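Long-range contact in HicB3 antitoxin (Yersinia pestis, PDB 4P78), which forms a complex with the HicA3 toxin and, as the antitoxin of this pair, probably neutralises it: residues I2-I7 with F18-G23. Numbering follows the deposited sequence.
Sequences IYPIFI and FPDIDG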
ATOM      1  N   ILE A   2      -1.164   7.829   9.896  1.00 41.07           N
ATOM      2  CA  ILE A   2      -1.323   6.900   8.781  1.00 36.64           C
ATOM      3  C   ILE A   2      -0.744   5.534   9.112  1.00 31.58           C
ATOM      4  O   ILE A   2       0.429   5.416   9.455  1.00 33.26           O
ATOM      5  CB  ILE A   2      -0.640   7.412   7.493  1.00 37.78           C
ATOM      6  CG1 ILE A   2      -1.235   8.742   7.055  1.00 42.58           C
ATOM      7  CG2 ILE A   2      -0.830   6.411   6.353  1.00 34.93           C
ATOM      8  CD1 ILE A   2      -2.628   8.595   6.523  1.00 48.40           C
ATOM      9  N   TYR A   3      -1.573   4.500   8.990  1.00 30.65           N
ATOM     10  CA  TYR A   3      -1.116   3.138   9.197  1.00 28.21           C
ATOM     11  C   TYR A   3      -1.163   2.312   7.925  1.00 24.99           C
ATOM     12  O   TYR A   3      -2.080   2.452   7.112  1.00 27.21           O
ATOM     13  CB  TYR A   3      -1.951   2.449  10.278  1.00 33.38           C
ATOM     14  CG  TYR A   3      -1.432   2.670  11.672  1.00 38.76           C
ATOM     15  CD1 TYR A   3      -1.873   3.739  12.441  1.00 41.43           C
ATOM     16  CD2 TYR A   3      -0.497   1.802  12.225  1.00 39.14           C
ATOM     17  CE1 TYR A   3      -1.390   3.934  13.725  1.00 40.31           C
ATOM     18  CE2 TYR A   3      -0.019   1.988  13.502  1.00 38.96           C
ATOM     19  CZ  TYR A   3      -0.466   3.053  14.250  1.00 43.71           C
ATOM     20  OH  TYR A   3       0.025   3.229  15.531  1.00 48.14           O
ATOM     21  N   PRO A   4      -0.169   1.432   7.755  1.00 25.71           N
ATOM     22  CA  PRO A   4      -0.193   0.466   6.653  1.00 24.26           C
ATOM     23  C   PRO A   4      -1.150  -0.668   6.954  1.00 24.78           C
ATOM     24  O   PRO A   4      -1.237  -1.088   8.117  1.00 22.89           O
ATOM     25  CB  PRO A   4       1.237  -0.054   6.602  1.00 22.01           C
ATOM     26  CG  PRO A   4       1.750   0.123   8.020  1.00 25.87           C
ATOM     27  CD  PRO A   4       1.057   1.335   8.572  1.00 24.83           C
ATOM     28  N   ILE A   5      -1.860  -1.140   5.934  1.00 21.33           N
ATOM     29  CA  ILE A   5      -2.604  -2.394   6.026  1.00 21.03           C
ATOM     30  C   ILE A   5      -2.208  -3.289   4.858  1.00 20.87           C
ATOM     31  O   ILE A   5      -1.827  -2.797   3.796  1.00 23.96           O
ATOM     32  CB  ILE A   5      -4.138  -2.174   6.026  1.00 22.58           C
ATOM     33  CG1 ILE A   5      -4.571  -1.341   4.819  1.00 21.83           C
ATOM     34  CG2 ILE A   5      -4.601  -1.516   7.350  1.00 22.26           C
ATOM     35  CD1 ILE A   5      -6.086  -1.273   4.636  1.00 23.77           C
ATOM     36  N   PHE A   6      -2.249  -4.600   5.068  1.00 20.49           N
ATOM     37  CA  PHE A   6      -2.039  -5.563   3.991  1.00 21.07           C
ATOM     38  C   PHE A   6      -3.410  -6.100   3.637  1.00 23.59           C
ATOM     39  O   PHE A   6      -4.114  -6.589   4.522  1.00 22.49           O
ATOM     40  CB  PHE A   6      -1.118  -6.725   4.410  1.00 21.82           C
ATOM     41  CG  PHE A   6       0.333  -6.366   4.541  1.00 18.64           C
ATOM     42  CD1 PHE A   6       0.787  -5.082   4.284  1.00 19.51           C
ATOM     43  CD2 PHE A   6       1.254  -7.332   4.906  1.00 21.16           C
ATOM     44  CE1 PHE A   6       2.123  -4.777   4.405  1.00 22.08           C
ATOM     45  CE2 PHE A   6       2.595  -7.029   5.021  1.00 20.46           C
ATOM     46  CZ  PHE A   6       3.027  -5.753   4.768  1.00 20.21           C
ATOM     47  N   ILE A   7      -3.823  -6.004   2.372  1.00 23.31           N
ATOM     48  CA  ILE A   7      -5.117  -6.557   2.025  1.00 22.11           C
ATOM     49  C   ILE A   7      -5.072  -7.547   0.862  1.00 27.77           C
ATOM     50  O   ILE A   7      -4.180  -7.516   0.009  1.00 27.56           O
ATOM     51  CB  ILE A   7      -6.148  -5.452   1.704  1.00 23.69           C
ATOM     52  CG1 ILE A   7      -5.850  -4.769   0.385  1.00 28.86           C
ATOM     53  CG2 ILE A   7      -6.230  -4.433   2.833  1.00 27.46           C
ATOM     54  CD1 ILE A   7      -6.901  -3.752   0.015  1.00 33.50           C
ATOM     55  N   PHE A  18      -3.247  -5.423   9.933  1.00 20.06           N
ATOM     56  CA  PHE A  18      -2.181  -4.451  10.138  1.00 22.87           C
ATOM     57  C   PHE A  18      -0.871  -5.207  10.281  1.00 22.48           C
ATOM     58  O   PHE A  18      -0.719  -5.998  11.214  1.00 21.63           O
ATOM     59  CB  PHE A  18      -2.428  -3.609  11.398  1.00 21.39           C
ATOM     60  CG  PHE A  18      -3.635  -2.695  11.317  1.00 24.28           C
ATOM     61  CD1 PHE A  18      -3.503  -1.376  10.895  1.00 22.36           C
ATOM     62  CD2 PHE A  18      -4.888  -3.141  11.697  1.00 23.00           C
ATOM     63  CE1 PHE A  18      -4.593  -0.530  10.852  1.00 21.21           C
ATOM     64  CE2 PHE A  18      -5.985  -2.296  11.646  1.00 23.53           C
ATOM     65  CZ  PHE A  18      -5.835  -0.989  11.225  1.00 24.67           C
ATOM     66  N   PRO A  19       0.083  -4.978   9.369  1.00 24.38           N
ATOM     67  CA  PRO A  19       1.357  -5.701   9.502  1.00 21.52           C
ATOM     68  C   PRO A  19       2.122  -5.327  10.781  1.00 21.82           C
ATOM     69  O   PRO A  19       2.947  -6.107  11.235  1.00 25.20           O
ATOM     70  CB  PRO A  19       2.135  -5.268   8.246  1.00 23.28           C
ATOM     71  CG  PRO A  19       1.574  -3.911   7.915  1.00 23.72           C
ATOM     72  CD  PRO A  19       0.095  -4.046   8.227  1.00 23.02           C
ATOM     73  N   ASP A  20       1.851  -4.164  11.358  1.00 20.89           N
ATOM     74  CA  ASP A  20       2.509  -3.782  12.610  1.00 24.14           C
ATOM     75  C   ASP A  20       1.724  -4.219  13.854  1.00 28.73           C
ATOM     76  O   ASP A  20       2.186  -4.050  14.988  1.00 26.72           O
ATOM     77  CB  ASP A  20       2.721  -2.277  12.667  1.00 22.64           C
ATOM     78  CG  ASP A  20       3.583  -1.774  11.517  1.00 32.00           C
ATOM     79  OD1 ASP A  20       4.762  -2.162  11.437  1.00 34.37           O
ATOM     80  OD2 ASP A  20       3.062  -1.016  10.681  1.00 30.44           O
ATOM     81  N   ILE A  21       0.530  -4.751  13.649  1.00 22.70           N
ATOM     82  CA  ILE A  21      -0.302  -5.116  14.788  1.00 25.46           C
ATOM     83  C   ILE A  21      -0.717  -6.574  14.639  1.00 26.20           C
ATOM     84  O   ILE A  21      -1.732  -6.876  14.008  1.00 24.68           O
ATOM     85  CB  ILE A  21      -1.529  -4.185  14.903  1.00 23.81           C
ATOM     86  CG1 ILE A  21      -1.101  -2.729  14.660  1.00 25.06           C
ATOM     87  CG2 ILE A  21      -2.198  -4.330  16.264  1.00 24.99           C
ATOM     88  CD1 ILE A  21      -2.224  -1.734  14.792  1.00 26.31           C
ATOM     89  N   ASP A  22       0.120  -7.464  15.174  1.00 26.65           N
ATOM     90  CA  ASP A  22      -0.117  -8.903  15.120  1.00 29.15           C
ATOM     91  C   ASP A  22      -1.478  -9.254  15.687  1.00 26.90           C
ATOM     92  O   ASP A  22      -1.766  -8.936  16.841  1.00 25.64           O
ATOM     93  CB  ASP A  22       0.950  -9.673  15.911  1.00 35.61           C
ATOM     94  CG  ASP A  22       2.256  -9.824  15.154  1.00 43.43           C
ATOM     95  OD1 ASP A  22       2.276  -9.728  13.900  1.00 37.53           O
ATOM     96  OD2 ASP A  22       3.272 -10.060  15.834  1.00 45.08           O
ATOM     97  N   GLY A  23      -2.293  -9.916  14.875  1.00 26.05           N
ATOM     98  CA  GLY A  23      -3.581 -10.433  15.308  1.00 23.87           C
ATOM     99  C   GLY A  23      -4.747  -9.521  14.989  1.00 22.01           C
ATOM    100  O   GLY A  23      -5.905  -9.868  15.238  1.00 21.50           O
TER
HETATM  101  O   HOH W   1       0.166  -1.714  10.522  1.00 21.39           O
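One face of the Phe18 ring carries CG2 of Ile5, which lies 3.9 Å from the ring centroid and 25° off the normal; CB of Tyr3 and a water lie at the ring's edge, and Phe26 meets Phe18 edge-to-face. The Phe6 ring takes Pro19 over one face, CB standing 3.7 Å from its centroid. Both are CH-pi contacts, made where the type I beta turn from Phe18 to Ile21 leaves strand 14-17 and bends beside strand 2-9, in the antiparallel sheet of this HicB-like antitoxin. The two rings lie on different sides of the sheet: Phe18 reaches Ala38 of helix 31-52, whereas Phe6 and Pro19 both pack on Arg71 of helix 70-75. In Ile5, CG1 takes the crowded position between N and the carbonyl carbon (chi1 54°), leaving CG2 beside N and over the rim of the Phe18 face.

Past the backbone pairing of Phe6 with Tyr17, the same water bridges the two segments. It donates to Pro4 O at 2.9 Å and accepts from Asp20 N at 3.1 Å. Its second proton goes to Asp20 OD2, which also hydrogen-bonds Tyr66 OH. These two bonds help hold the carboxylate across the Pro4 ring, with OD2 just 3.2 Å from Pro4 CG.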